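Local coordinates for probable adhesion protein (Pseudomonas aeruginosa PAO1, PDB 6RU4) that probably captures ferrous iron for import, as a solute-binding component of a metal transport system, and holds manganese(II) in the same site in this crystal, at residues Asn39-Glu44 against Val64-Phe69; Thr112-Ser117 against His177-Tyr182; Lys150-Leu155 against Gly259-Glu264; Ile227-Thr232 against His250-Asp255. All coordinates share one frame; numbering follows the deposited sequence.

Interaction 1. Residues Asn39-Glu44 against Val64-Phe69; sequences NPHAYE and VGHDDF. With MN (manganese (II) ion), chain E.
The turn carrying Pro40, His41 and Tyr43 faces the loop of His66 and the start of the helix bearing Phe69, the backbones coming nearest at Pro40 CA and Asp67 CA, 7.7 Å apart. Both histidines bind one manganese ion through their NE2 atoms, at 2.5 Å for His41 NE2 and 2.4 Å for His66 NE2; His111, His177, His199 and His250 complete this six-histidine site. The two rings meet obliquely around it, with His41 NE2 at the edge of the His66 ring, 3.3 Å from His66 CE1. Second-shell control comes from Asn39: its OD1 accepts a nearly straight hydrogen bond (168°) from His41 ND1, in the plane of the imidazole, which should fix that ring's rotation. Asn39 O in turn takes the N-H groups of Ala42 and Tyr43, holding the turn itself. Away from the metal, Phe69 CG lies between its backbone N and carbonyl carbon (chi1 63°), presenting a ring face to the edge of Tyr43. The planes stand at 72°, with Tyr43 CD2 3.8 Å from Phe69 CD1, while Tyr43 OH bonds Asp49. Ile34 packs on both aromatics. The contact thus joins the loop between strand 28-32 and helix 47-50 to the passage from strand 58-61 into helix 68-75.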
loop_
_atom_site.group_PDB
_atom_site.type_symbol
_atom_site.label_atom_id
_atom_site.label_comp_id
_atom_site.label_asym_id
_atom_site.label_seq_id
_atom_site.Cartn_x
_atom_site.Cartn_y
_atom_site.Cartn_z
ATOM N N ASN A 39 1.098 7.013 11.901
ATOM C CA ASN A 39 1.955 6.431 10.885
ATOM C C ASN A 39 1.949 4.951 11.219
ATOM O O ASN A 39 2.291 4.575 12.356
ATOM C CB ASN A 39 3.383 6.983 10.942
ATOM C CG ASN A 39 4.311 6.416 9.894
ATOM O OD1 ASN A 39 3.893 5.964 8.831
ATOM N ND2 ASN A 39 5.603 6.435 10.163
ATOM N N PRO A 40 1.515 4.100 10.271
ATOM C CA PRO A 40 1.484 2.665 10.556
ATOM C C PRO A 40 2.843 2.016 10.809
ATOM O O PRO A 40 2.897 0.965 11.446
ATOM C CB PRO A 40 0.831 2.091 9.323
ATOM C CG PRO A 40 1.111 3.097 8.239
ATOM C CD PRO A 40 1.018 4.393 8.912
ATOM N N HIS A 41 3.937 2.659 10.344
ATOM C CA HIS A 41 5.307 2.166 10.475
ATOM C C HIS A 41 5.819 2.393 11.871
ATOM O O HIS A 41 6.622 1.612 12.385
ATOM C CB HIS A 41 6.213 2.865 9.459
ATOM C CG HIS A 41 5.810 2.635 8.037
ATOM N ND1 HIS A 41 4.995 3.525 7.367
ATOM C CD2 HIS A 41 6.099 1.600 7.216
ATOM C CE1 HIS A 41 4.828 3.023 6.155
ATOM N NE2 HIS A 41 5.468 1.860 6.017
ATOM N N ALA A 42 5.337 3.468 12.487
ATOM C CA ALA A 42 5.719 3.923 13.807
ATOM C C ALA A 42 4.834 3.348 14.889
ATOM O O ALA A 42 5.299 3.217 16.012
ATOM C CB ALA A 42 5.669 5.445 13.843
ATOM N N TYR A 43 3.566 3.035 14.564
ATOM C CA TYR A 43 2.558 2.545 15.497
ATOM C C TYR A 43 2.997 1.366 16.370
ATOM O O TYR A 43 3.398 0.295 15.891
ATOM C CB TYR A 43 1.216 2.218 14.807
ATOM C CG TYR A 43 0.119 1.877 15.796
ATOM C CD1 TYR A 43 -0.498 2.871 16.558
ATOM C CD2 TYR A 43 -0.248 0.553 16.035
ATOM C CE1 TYR A 43 -1.484 2.559 17.494
ATOM C CE2 TYR A 43 -1.224 0.230 16.979
ATOM C CZ TYR A 43 -1.851 1.236 17.692
ATOM O OH TYR A 43 -2.846 0.904 18.583
ATOM N N GLU A 44 2.859 1.599 17.671
ATOM C CA GLU A 44 3.107 0.682 18.759
ATOM C C GLU A 44 1.736 0.502 19.448
ATOM O O GLU A 44 1.176 1.495 19.932
ATOM C CB GLU A 44 4.144 1.279 19.729
ATOM C CG GLU A 44 5.352 0.385 19.971
ATOM C CD GLU A 44 6.279 0.200 18.784
ATOM O OE1 GLU A 44 7.005 1.160 18.438
ATOM O OE2 GLU A 44 6.281 -0.912 18.208
ATOM N N VAL A 64 0.513 -9.861 5.161
ATOM C CA VAL A 64 1.763 -10.176 4.452
ATOM C C VAL A 64 2.949 -9.258 4.887
ATOM O O VAL A 64 3.989 -9.249 4.211
ATOM C CB VAL A 64 1.580 -10.255 2.907
ATOM C CG1 VAL A 64 0.672 -11.423 2.536
ATOM C CG2 VAL A 64 1.067 -8.950 2.307
ATOM N N GLY A 65 2.806 -8.569 6.030
ATOM C CA GLY A 65 3.884 -7.753 6.585
ATOM C C GLY A 65 3.630 -6.281 6.867
ATOM O O GLY A 65 4.506 -5.616 7.429
ATOM N N HIS A 66 2.451 -5.743 6.499
ATOM C CA HIS A 66 2.183 -4.332 6.732
ATOM C C HIS A 66 1.218 -4.032 7.872
ATOM O O HIS A 66 0.777 -2.895 8.008
ATOM C CB HIS A 66 1.725 -3.611 5.451
ATOM C CG HIS A 66 2.351 -2.255 5.319
ATOM N ND1 HIS A 66 2.334 -1.333 6.368
ATOM C CD2 HIS A 66 3.039 -1.724 4.289
ATOM C CE1 HIS A 66 2.979 -0.278 5.923
ATOM N NE2 HIS A 66 3.430 -0.468 4.683
ATOM N N ASP A 67 0.888 -5.024 8.698
ATOM C CA ASP A 67 -0.003 -4.823 9.819
ATOM C C ASP A 67 0.196 -5.867 10.911
ATOM O O ASP A 67 -0.786 -6.304 11.518
ATOM C CB ASP A 67 -1.472 -4.712 9.367
ATOM C CG ASP A 67 -2.092 -5.883 8.617
ATOM O OD1 ASP A 67 -1.467 -6.991 8.586
ATOM O OD2 ASP A 67 -3.200 -5.706 8.065
ATOM N N ASP A 68 1.471 -6.238 11.195
ATOM C CA ASP A 68 1.839 -7.215 12.236
ATOM C C ASP A 68 1.381 -6.755 13.637
ATOM O O ASP A 68 1.036 -7.582 14.478
ATOM C CB ASP A 68 3.354 -7.478 12.197
ATOM C CG ASP A 68 3.883 -7.866 10.822
ATOM O OD1 ASP A 68 3.315 -8.811 10.199
ATOM O OD2 ASP A 68 4.857 -7.229 10.362
ATOM N N PHE A 69 1.290 -5.420 13.826
ATOM C CA PHE A 69 0.811 -4.742 15.033
ATOM C C PHE A 69 -0.612 -5.188 15.355
ATOM O O PHE A 69 -0.955 -5.309 16.530
ATOM C CB PHE A 69 0.874 -3.193 14.858
ATOM C CG PHE A 69 0.008 -2.580 13.761
ATOM C CD1 PHE A 69 -1.357 -2.378 13.953
ATOM C CD2 PHE A 69 0.564 -2.180 12.554
ATOM C CE1 PHE A 69 -2.158 -1.845 12.930
ATOM C CE2 PHE A 69 -0.233 -1.616 11.548
ATOM C CZ PHE A 69 -1.586 -1.445 11.746
HETATM MN MN MN E . 5.285 0.803 3.781
#

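Interaction 2. Residues Thr112-Ser117 against His177-Tyr182. With MN (manganese (II) ion), chain E.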
loop_
_atom_site.group_PDB
_atom_site.type_symbol
_atom_site.label_atom_id
_atom_site.label_comp_id
_atom_site.label_asym_id
_atom_site.label_seq_id
_atom_site.Cartn_x
_atom_site.Cartn_y
_atom_site.Cartn_z
ATOM N N THR A 112 0.868 -4.735 -1.558
ATOM C CA THR A 112 -0.002 -5.271 -2.605
ATOM C C THR A 112 -1.096 -4.278 -2.894
ATOM O O THR A 112 -1.485 -4.089 -4.046
ATOM C CB THR A 112 -0.548 -6.588 -2.155
ATOM O OG1 THR A 112 -1.141 -6.381 -0.881
ATOM C CG2 THR A 112 0.529 -7.663 -2.044
ATOM N N PHE A 113 -1.537 -3.593 -1.836
ATOM C CA PHE A 113 -2.535 -2.546 -1.880
ATOM C C PHE A 113 -2.147 -1.346 -2.804
ATOM O O PHE A 113 -3.026 -0.553 -3.109
ATOM C CB PHE A 113 -2.901 -2.093 -0.463
ATOM C CG PHE A 113 -1.748 -1.694 0.417
ATOM C CD1 PHE A 113 -1.231 -0.395 0.375
ATOM C CD2 PHE A 113 -1.265 -2.566 1.400
ATOM C CE1 PHE A 113 -0.188 -0.006 1.235
ATOM C CE2 PHE A 113 -0.248 -2.164 2.285
ATOM C CZ PHE A 113 0.278 -0.884 2.199
ATOM N N LEU A 114 -0.883 -1.237 -3.290
ATOM C CA LEU A 114 -0.496 -0.133 -4.181
ATOM C C LEU A 114 -0.470 -0.551 -5.658
ATOM O O LEU A 114 0.076 0.157 -6.503
ATOM C CB LEU A 114 0.814 0.558 -3.746
ATOM C CG LEU A 114 0.705 1.423 -2.472
ATOM C CD1 LEU A 114 2.036 1.885 -2.018
ATOM C CD2 LEU A 114 -0.190 2.624 -2.693
ATOM N N SER A 115 -1.149 -1.662 -5.958
ATOM C CA SER A 115 -1.348 -2.273 -7.263
ATOM C C SER A 115 -2.830 -2.159 -7.584
ATOM O O SER A 115 -3.646 -2.263 -6.672
ATOM C CB SER A 115 -1.009 -3.753 -7.164
ATOM O OG SER A 115 -1.495 -4.513 -8.257
ATOM N N ILE A 116 -3.204 -1.971 -8.856
ATOM C CA ILE A 116 -4.628 -1.932 -9.204
ATOM C C ILE A 116 -5.154 -3.372 -9.276
ATOM O O ILE A 116 -6.195 -3.660 -8.693
ATOM C CB ILE A 116 -4.928 -1.093 -10.479
ATOM C CG1 ILE A 116 -4.588 0.434 -10.282
ATOM C CG2 ILE A 116 -6.368 -1.319 -10.989
ATOM C CD1 ILE A 116 -5.577 1.311 -9.455
ATOM N N SER A 117 -4.414 -4.276 -9.954
ATOM C CA SER A 117 -4.767 -5.687 -10.134
ATOM C C SER A 117 -4.813 -6.483 -8.838
ATOM O O SER A 117 -5.712 -7.320 -8.680
ATOM C CB SER A 117 -3.806 -6.359 -11.112
ATOM O OG SER A 117 -2.446 -6.181 -10.747
ATOM N N HIS A 177 11.084 4.727 -0.195
ATOM C CA HIS A 177 10.313 3.689 0.479
ATOM C C HIS A 177 9.974 2.607 -0.550
ATOM O O HIS A 177 9.573 2.949 -1.655
ATOM C CB HIS A 177 9.007 4.333 1.025
ATOM C CG HIS A 177 8.300 3.530 2.066
ATOM N ND1 HIS A 177 8.584 3.685 3.418
ATOM C CD2 HIS A 177 7.326 2.606 1.928
ATOM C CE1 HIS A 177 7.812 2.819 4.043
ATOM N NE2 HIS A 177 7.029 2.150 3.189
ATOM N N GLY A 178 10.138 1.328 -0.183
ATOM C CA GLY A 178 9.884 0.183 -1.058
ATOM C C GLY A 178 8.438 -0.220 -1.203
ATOM O O GLY A 178 8.114 -1.405 -1.147
ATOM N N ALA A 179 7.574 0.753 -1.441
ATOM C CA ALA A 179 6.134 0.574 -1.594
ATOM C C ALA A 179 5.607 0.457 -3.051
ATOM O O ALA A 179 4.454 0.038 -3.256
ATOM C CB ALA A 179 5.435 1.747 -0.917
ATOM N N TYR A 180 6.407 0.860 -4.048
ATOM C CA TYR A 180 5.864 1.038 -5.389
ATOM C C TYR A 180 6.244 0.004 -6.461
ATOM O O TYR A 180 5.904 0.187 -7.632
ATOM C CB TYR A 180 6.207 2.460 -5.841
ATOM C CG TYR A 180 5.798 3.462 -4.785
ATOM C CD1 TYR A 180 4.458 3.714 -4.523
ATOM C CD2 TYR A 180 6.748 4.074 -3.971
ATOM C CE1 TYR A 180 4.071 4.598 -3.516
ATOM C CE2 TYR A 180 6.373 4.966 -2.962
ATOM C CZ TYR A 180 5.032 5.226 -2.741
ATOM O OH TYR A 180 4.641 6.116 -1.772
ATOM N N ASP A 181 6.805 -1.131 -6.028
ATOM C CA ASP A 181 7.197 -2.244 -6.882
ATOM C C ASP A 181 5.992 -2.838 -7.626
ATOM O O ASP A 181 6.118 -3.148 -8.818
ATOM C CB ASP A 181 7.977 -3.301 -6.069
ATOM C CG ASP A 181 9.329 -2.801 -5.546
ATOM O OD1 ASP A 181 9.354 -2.130 -4.480
ATOM O OD2 ASP A 181 10.360 -3.077 -6.198
ATOM N N TYR A 182 4.821 -2.927 -6.957
ATOM C CA TYR A 182 3.569 -3.421 -7.542
ATOM C C TYR A 182 2.931 -2.393 -8.514
ATOM O O TYR A 182 2.426 -2.772 -9.567
ATOM C CB TYR A 182 2.565 -3.786 -6.440
ATOM C CG TYR A 182 2.966 -4.959 -5.572
ATOM C CD1 TYR A 182 2.634 -6.268 -5.929
ATOM C CD2 TYR A 182 3.605 -4.760 -4.350
ATOM C CE1 TYR A 182 2.954 -7.349 -5.099
ATOM C CE2 TYR A 182 3.926 -5.831 -3.517
ATOM C CZ TYR A 182 3.602 -7.122 -3.896
ATOM O OH TYR A 182 3.933 -8.157 -3.065
HETATM MN MN MN E . 5.285 0.803 3.781
HETATM O O HOH W 1 0.732 -5.091 -9.702
#
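Ser115 and Tyr182 bring the two backbones within 5.1 Å, CA to CA, where the loop after the 3-10 turn at Thr112-Phe113 passes the start of helix 181-184; further back, Gly178 centres an inverse gamma turn. The backbone of Thr112 lies over the ring of Tyr182: Thr112 CA sits 4.0 Å from the ring centroid and only 8° off its normal, a CH-pi contact. Thr112 CG2 runs alongside the ring to reach Tyr182 OH at 3.6 Å, while that hydroxyl bonds Asn109 O. These residues belong to different lobes of the solute-binding protein: 112-117 follows strand 84-86 of one parallel sheet, and 177-182 follows strand 173-175 of the other, so the contact lies at the interface between them. His177, on the second loop, binds manganese through NE2 at 2.3 Å. Leu114 points across with CD1 wedged against Ala179 CB (3.6 Å) and Tyr180 CE1 (3.7 Å), and Ala179 CB itself covers one face of the Tyr180 ring. Ser115 CB packs on Tyr182 CB. Ser115 OG, which also caps the backbone N of Ala118, is 2.7 Å from a water that donates to Tyr182 O.

Interaction 3. Residues Lys150-Leu155 against Gly259-Glu264; sequences KRLRAL and GKYEEE
Arg151 sends CG out beside its backbone N and bends again at chi2 and chi3, which turns the guanidinium edge toward Glu262; Glu262 answers with CG between its backbone N and carbonyl carbon (chi1 56°) and an extended chain beyond. The result is a side-on, two-pronged salt bridge. Glu262 OE1 receives Arg151 NE on its syn lone pair, at 3.0 Å, and Arg151 NH2 donates to Glu262 OE2 at 2.8 Å, also from the syn side but somewhat out of the carboxylate plane. With the two flat groups only 15° from coplanar, the two bonds should restrict rotation of both. Arg151 NH2 has a second acceptor, Asn22 OD1 of helix 14-24. The helices carrying these residues run almost parallel here, their segment axes 10.8 Å apart at an angle of 12°. One is helix 138-160, which lies in sequence between the two sheets and is probably the long linking helix known from this family; the other is the C-terminal helix 260-277. One turn along from the arginine, Leu155 straddles a backbone carbonyl, CD1 and CD2 each lying 3.6 Å from Glu262 O. On the flank of the salt bridge, Leu152 CD2 meets the edge of the Tyr261 ring at CE2, 3.8 Å away and near the ring plane. The hydroxyl of Tyr261 reaches past this contact to Ser119 OG and Phe113 O.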
loop_
_atom_site.group_PDB
_atom_site.type_symbol
_atom_site.label_atom_id
_atom_site.label_comp_id
_atom_site.label_asym_id
_atom_site.label_seq_id
_atom_site.Cartn_x
_atom_site.Cartn_y
_atom_site.Cartn_z
ATOM N N LYS A 150 -14.499 -2.340 -11.482
ATOM C CA LYS A 150 -14.726 -1.698 -12.773
ATOM C C LYS A 150 -14.204 -0.251 -12.754
ATOM O O LYS A 150 -13.685 0.210 -13.771
ATOM C CB LYS A 150 -16.218 -1.740 -13.144
ATOM C CG LYS A 150 -16.479 -1.538 -14.627
ATOM C CD LYS A 150 -17.927 -1.241 -14.945
ATOM C CE LYS A 150 -18.105 -0.999 -16.430
ATOM N NZ LYS A 150 -19.542 -0.934 -16.827
ATOM N N ARG A 151 -14.306 0.436 -11.597
ATOM C CA ARG A 151 -13.826 1.807 -11.399
ATOM C C ARG A 151 -12.319 1.846 -11.218
ATOM O O ARG A 151 -11.679 2.845 -11.563
ATOM C CB ARG A 151 -14.477 2.452 -10.174
ATOM C CG ARG A 151 -15.882 2.959 -10.410
ATOM C CD ARG A 151 -16.210 4.207 -9.591
ATOM N NE ARG A 151 -15.778 4.139 -8.189
ATOM C CZ ARG A 151 -16.421 3.496 -7.218
ATOM N NH1 ARG A 151 -17.541 2.825 -7.478
ATOM N NH2 ARG A 151 -15.944 3.510 -5.977
ATOM N N LEU A 152 -11.760 0.773 -10.625
ATOM C CA LEU A 152 -10.327 0.630 -10.396
ATOM C C LEU A 152 -9.638 0.352 -11.718
ATOM O O LEU A 152 -8.587 0.932 -11.990
ATOM C CB LEU A 152 -10.041 -0.493 -9.385
ATOM C CG LEU A 152 -10.304 -0.193 -7.911
ATOM C CD1 LEU A 152 -9.850 -1.354 -7.055
ATOM C CD2 LEU A 152 -9.602 1.080 -7.459
ATOM N N ARG A 153 -10.263 -0.514 -12.544
ATOM C CA ARG A 153 -9.798 -0.875 -13.874
ATOM C C ARG A 153 -9.814 0.360 -14.785
ATOM O O ARG A 153 -8.853 0.570 -15.522
ATOM C CB ARG A 153 -10.654 -2.014 -14.451
ATOM C CG ARG A 153 -10.131 -2.545 -15.776
ATOM C CD ARG A 153 -11.052 -3.570 -16.388
ATOM N NE ARG A 153 -10.471 -4.155 -17.601
ATOM C CZ ARG A 153 -11.158 -4.840 -18.512
ATOM N NH1 ARG A 153 -10.547 -5.333 -19.579
ATOM N NH2 ARG A 153 -12.465 -5.027 -18.366
ATOM N N ALA A 154 -10.878 1.186 -14.705
ATOM C CA ALA A 154 -11.017 2.402 -15.510
ATOM C C ALA A 154 -9.989 3.462 -15.135
ATOM O O ALA A 154 -9.470 4.111 -16.024
ATOM C CB ALA A 154 -12.417 2.953 -15.392
ATOM N N LEU A 155 -9.654 3.589 -13.836
ATOM C CA LEU A 155 -8.659 4.486 -13.255
ATOM C C LEU A 155 -7.295 4.286 -13.950
ATOM O O LEU A 155 -6.687 5.260 -14.422
ATOM C CB LEU A 155 -8.549 4.136 -11.746
ATOM C CG LEU A 155 -8.088 5.185 -10.743
ATOM C CD1 LEU A 155 -9.204 6.154 -10.421
ATOM C CD2 LEU A 155 -7.659 4.516 -9.464
ATOM N N GLY A 259 -13.512 6.878 -0.720
ATOM C CA GLY A 259 -12.886 7.416 -1.920
ATOM C C GLY A 259 -11.378 7.524 -1.893
ATOM O O GLY A 259 -10.760 7.538 -2.953
ATOM N N LYS A 260 -10.773 7.609 -0.691
ATOM C CA LYS A 260 -9.333 7.794 -0.478
ATOM C C LYS A 260 -8.450 6.960 -1.387
ATOM O O LYS A 260 -7.599 7.539 -2.075
ATOM C CB LYS A 260 -8.946 7.580 0.983
ATOM C CG LYS A 260 -7.584 8.152 1.307
ATOM C CD LYS A 260 -7.151 7.838 2.734
ATOM C CE LYS A 260 -5.757 8.348 2.968
ATOM N NZ LYS A 260 -5.718 9.836 2.930
ATOM N N TYR A 261 -8.654 5.631 -1.420
ATOM C CA TYR A 261 -7.832 4.754 -2.259
ATOM C C TYR A 261 -7.833 5.142 -3.744
ATOM O O TYR A 261 -6.760 5.359 -4.305
ATOM C CB TYR A 261 -8.196 3.270 -2.072
ATOM C CG TYR A 261 -7.293 2.361 -2.867
ATOM C CD1 TYR A 261 -5.991 2.104 -2.450
ATOM C CD2 TYR A 261 -7.703 1.839 -4.088
ATOM C CE1 TYR A 261 -5.125 1.346 -3.221
ATOM C CE2 TYR A 261 -6.838 1.089 -4.877
ATOM C CZ TYR A 261 -5.558 0.825 -4.427
ATOM O OH TYR A 261 -4.699 0.106 -5.219
ATOM N N GLU A 262 -9.013 5.240 -4.372
ATOM C CA GLU A 262 -9.110 5.605 -5.791
ATOM C C GLU A 262 -8.642 7.043 -6.096
ATOM O O GLU A 262 -8.092 7.271 -7.172
ATOM C CB GLU A 262 -10.506 5.334 -6.359
ATOM C CG GLU A 262 -11.652 6.007 -5.627
ATOM C CD GLU A 262 -13.022 5.534 -6.058
ATOM O OE1 GLU A 262 -13.293 5.528 -7.280
ATOM O OE2 GLU A 262 -13.832 5.180 -5.171
ATOM N N GLU A 263 -8.823 7.989 -5.148
ATOM C CA GLU A 263 -8.406 9.400 -5.288
ATOM C C GLU A 263 -6.883 9.499 -5.364
ATOM O O GLU A 263 -6.347 10.137 -6.271
ATOM C CB GLU A 263 -8.916 10.253 -4.103
ATOM C CG GLU A 263 -10.418 10.538 -4.092
ATOM C CD GLU A 263 -11.003 11.008 -2.768
ATOM O OE1 GLU A 263 -10.232 11.451 -1.886
ATOM O OE2 GLU A 263 -12.244 10.931 -2.613
ATOM N N GLU A 264 -6.195 8.829 -4.428
ATOM C CA GLU A 264 -4.745 8.834 -4.318
ATOM C C GLU A 264 -4.071 7.911 -5.317
ATOM O O GLU A 264 -2.971 8.245 -5.749
ATOM C CB GLU A 264 -4.309 8.565 -2.884
ATOM C CG GLU A 264 -4.903 9.607 -1.947
ATOM C CD GLU A 264 -4.328 9.783 -0.555
ATOM O OE1 GLU A 264 -3.442 8.999 -0.147
ATOM O OE2 GLU A 264 -4.784 10.714 0.142
#

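Interaction 4. Residues Ile227-Thr232 against His250-Asp255; sequences IDFPST and HISYGD. With MN (manganese (II) ion), chain E.
His250 opens the second segment by meeting Asp228 with its CB, 3.6 Å from Asp228 OD2, while its ring turns the other way and binds manganese through NE2 at 2.2 Å. The two segments are the loops that follow the neighbouring parallel strands 222-226 and 244-248. Ile251, in a left-handed backbone conformation, points away from 227-232; its side chain packs on helix 260-277, and its N-H bonds Ser249 OG. Ser252 makes the polar grip: its N lies 2.7 Å and its OG 2.9 Å from Asp228 OD2, and both donate to that one oxygen, the amide through a bent bond (139°). They come from the same face of the carboxylate, the amide on the syn side and the hydroxyl on the anti side, each 33° out of plane. With OG between the backbone N and the carbonyl carbon, the hydroxyl is brought round to the oxygen its own amide uses. Ser252 O then touches the rim of Phe229 at CE1. Tyr253 turns its ring edge to the Phe229 face in an offset edge-to-face pair, planes at 80°, with Tyr253 CD1 3.7 Å from Phe229 CZ. Two donors on a single carboxylate oxygen would be expected to favour an ionised Asp228, and they tie it to the chain two residues past a manganese ligand.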
loop_
_atom_site.group_PDB
_atom_site.type_symbol
_atom_site.label_atom_id
_atom_site.label_comp_id
_atom_site.label_asym_id
_atom_site.label_seq_id
_atom_site.Cartn_x
_atom_site.Cartn_y
_atom_site.Cartn_z
ATOM N N ILE A 227 4.955 11.489 0.068
ATOM C CA ILE A 227 4.077 12.623 0.311
ATOM C C ILE A 227 3.610 12.474 1.769
ATOM O O ILE A 227 3.627 13.449 2.516
ATOM C CB ILE A 227 2.858 12.642 -0.678
ATOM C CG1 ILE A 227 3.262 13.140 -2.059
ATOM C CG2 ILE A 227 1.723 13.518 -0.143
ATOM C CD1 ILE A 227 2.352 12.717 -3.185
ATOM N N ASP A 228 3.167 11.252 2.155
ATOM C CA ASP A 228 2.608 10.935 3.473
ATOM C C ASP A 228 3.516 11.326 4.639
ATOM O O ASP A 228 3.269 12.362 5.267
ATOM C CB ASP A 228 2.177 9.461 3.549
ATOM C CG ASP A 228 0.889 9.136 2.815
ATOM O OD1 ASP A 228 0.273 10.070 2.233
ATOM O OD2 ASP A 228 0.497 7.963 2.815
ATOM N N PHE A 229 4.557 10.537 4.926
ATOM C CA PHE A 229 5.493 10.828 6.023
ATOM C C PHE A 229 6.910 11.037 5.418
ATOM O O PHE A 229 7.696 10.084 5.363
ATOM C CB PHE A 229 5.387 9.716 7.101
ATOM C CG PHE A 229 4.022 9.691 7.767
ATOM C CD1 PHE A 229 2.947 9.025 7.178
ATOM C CD2 PHE A 229 3.803 10.362 8.959
ATOM C CE1 PHE A 229 1.670 9.068 7.753
ATOM C CE2 PHE A 229 2.527 10.377 9.548
ATOM C CZ PHE A 229 1.469 9.748 8.929
ATOM N N PRO A 230 7.187 12.239 4.826
ATOM C CA PRO A 230 8.469 12.434 4.126
ATOM C C PRO A 230 9.716 12.349 4.997
ATOM O O PRO A 230 9.653 12.545 6.210
ATOM C CB PRO A 230 8.327 13.801 3.455
ATOM C CG PRO A 230 7.277 14.477 4.191
ATOM C CD PRO A 230 6.347 13.450 4.731
ATOM N N SER A 231 10.844 11.992 4.361
ATOM C CA SER A 231 12.145 11.872 5.006
ATOM C C SER A 231 12.960 13.149 4.829
ATOM O O SER A 231 12.737 13.947 3.904
ATOM C CB SER A 231 12.902 10.655 4.491
ATOM O OG SER A 231 12.402 9.451 5.055
ATOM N N THR A 232 13.890 13.329 5.757
ATOM C CA THR A 232 14.774 14.484 5.882
ATOM C C THR A 232 15.937 14.508 4.882
ATOM O O THR A 232 16.480 15.590 4.607
ATOM C CB THR A 232 15.311 14.534 7.329
ATOM O OG1 THR A 232 15.943 13.276 7.635
ATOM C CG2 THR A 232 14.208 14.845 8.360
ATOM N N HIS A 250 1.500 6.715 -0.223
ATOM C CA HIS A 250 1.469 5.366 0.344
ATOM C C HIS A 250 0.026 5.074 0.814
ATOM O O HIS A 250 -0.297 3.923 1.138
ATOM C CB HIS A 250 2.479 5.299 1.509
ATOM C CG HIS A 250 2.759 3.947 2.115
ATOM N ND1 HIS A 250 1.786 3.240 2.793
ATOM C CD2 HIS A 250 3.937 3.301 2.260
ATOM C CE1 HIS A 250 2.381 2.175 3.291
ATOM N NE2 HIS A 250 3.672 2.159 2.994
ATOM N N ILE A 251 -0.863 6.108 0.775
ATOM C CA ILE A 251 -2.288 6.070 1.180
ATOM C C ILE A 251 -2.335 5.675 2.686
ATOM O O ILE A 251 -2.901 4.660 3.040
ATOM C CB ILE A 251 -3.190 5.201 0.194
ATOM C CG1 ILE A 251 -2.913 5.563 -1.304
ATOM C CG2 ILE A 251 -4.704 5.346 0.504
ATOM C CD1 ILE A 251 -3.370 4.547 -2.367
ATOM N N SER A 252 -1.677 6.461 3.562
ATOM C CA SER A 252 -1.533 6.199 5.015
ATOM C C SER A 252 -1.678 7.474 5.882
ATOM O O SER A 252 -1.503 7.442 7.112
ATOM C CB SER A 252 -0.181 5.546 5.304
ATOM O OG SER A 252 0.886 6.484 5.253
ATOM N N TYR A 253 -1.935 8.599 5.243
ATOM C CA TYR A 253 -2.062 9.807 6.030
ATOM C C TYR A 253 -3.440 10.425 5.901
ATOM O O TYR A 253 -3.993 10.444 4.809
ATOM C CB TYR A 253 -0.930 10.829 5.740
ATOM C CG TYR A 253 -1.168 12.139 6.454
ATOM C CD1 TYR A 253 -1.027 12.233 7.841
ATOM C CD2 TYR A 253 -1.711 13.229 5.780
ATOM C CE1 TYR A 253 -1.378 13.398 8.528
ATOM C CE2 TYR A 253 -2.065 14.394 6.454
ATOM C CZ TYR A 253 -1.885 14.479 7.826
ATOM O OH TYR A 253 -2.214 15.642 8.477
ATOM N N GLY A 254 -3.937 10.963 7.018
ATOM C CA GLY A 254 -5.204 11.669 7.089
ATOM C C GLY A 254 -6.382 10.825 7.509
ATOM O O GLY A 254 -6.204 9.743 8.072
ATOM N N ASP A 255 -7.596 11.345 7.240
ATOM C CA ASP A 255 -8.869 10.715 7.565
ATOM C C ASP A 255 -9.175 9.514 6.680
ATOM O O ASP A 255 -8.785 9.493 5.511
ATOM C CB ASP A 255 -10.007 11.751 7.470
ATOM C CG ASP A 255 -9.961 12.846 8.525
ATOM O OD1 ASP A 255 -9.840 12.513 9.732
ATOM O OD2 ASP A 255 -10.080 14.034 8.149
HETATM MN MN MN E . 5.285 0.803 3.781
#

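From the N terminus, interaction 1 closes first, drawing the loop after strand 28-32 onto the passage from strand 58-61 into helix 68-75, within the first sheet's lobe. Interaction 2 opens at 112-117 and closes at 177-182, bridging the loops after strands 84-86 and 173-175 and so the two lobes. Interaction 3 starts inside that span and closes at 259-264, so the two cross; it ties the long helix 138-160 to the C-terminal helix. Interaction 4 is nested inside the loop closed by interaction 3 and joins the loops after strands 222-226 and 244-248. Interactions 1, 2 and 4 converge on one manganese ion, whose site His111 and His199 complete.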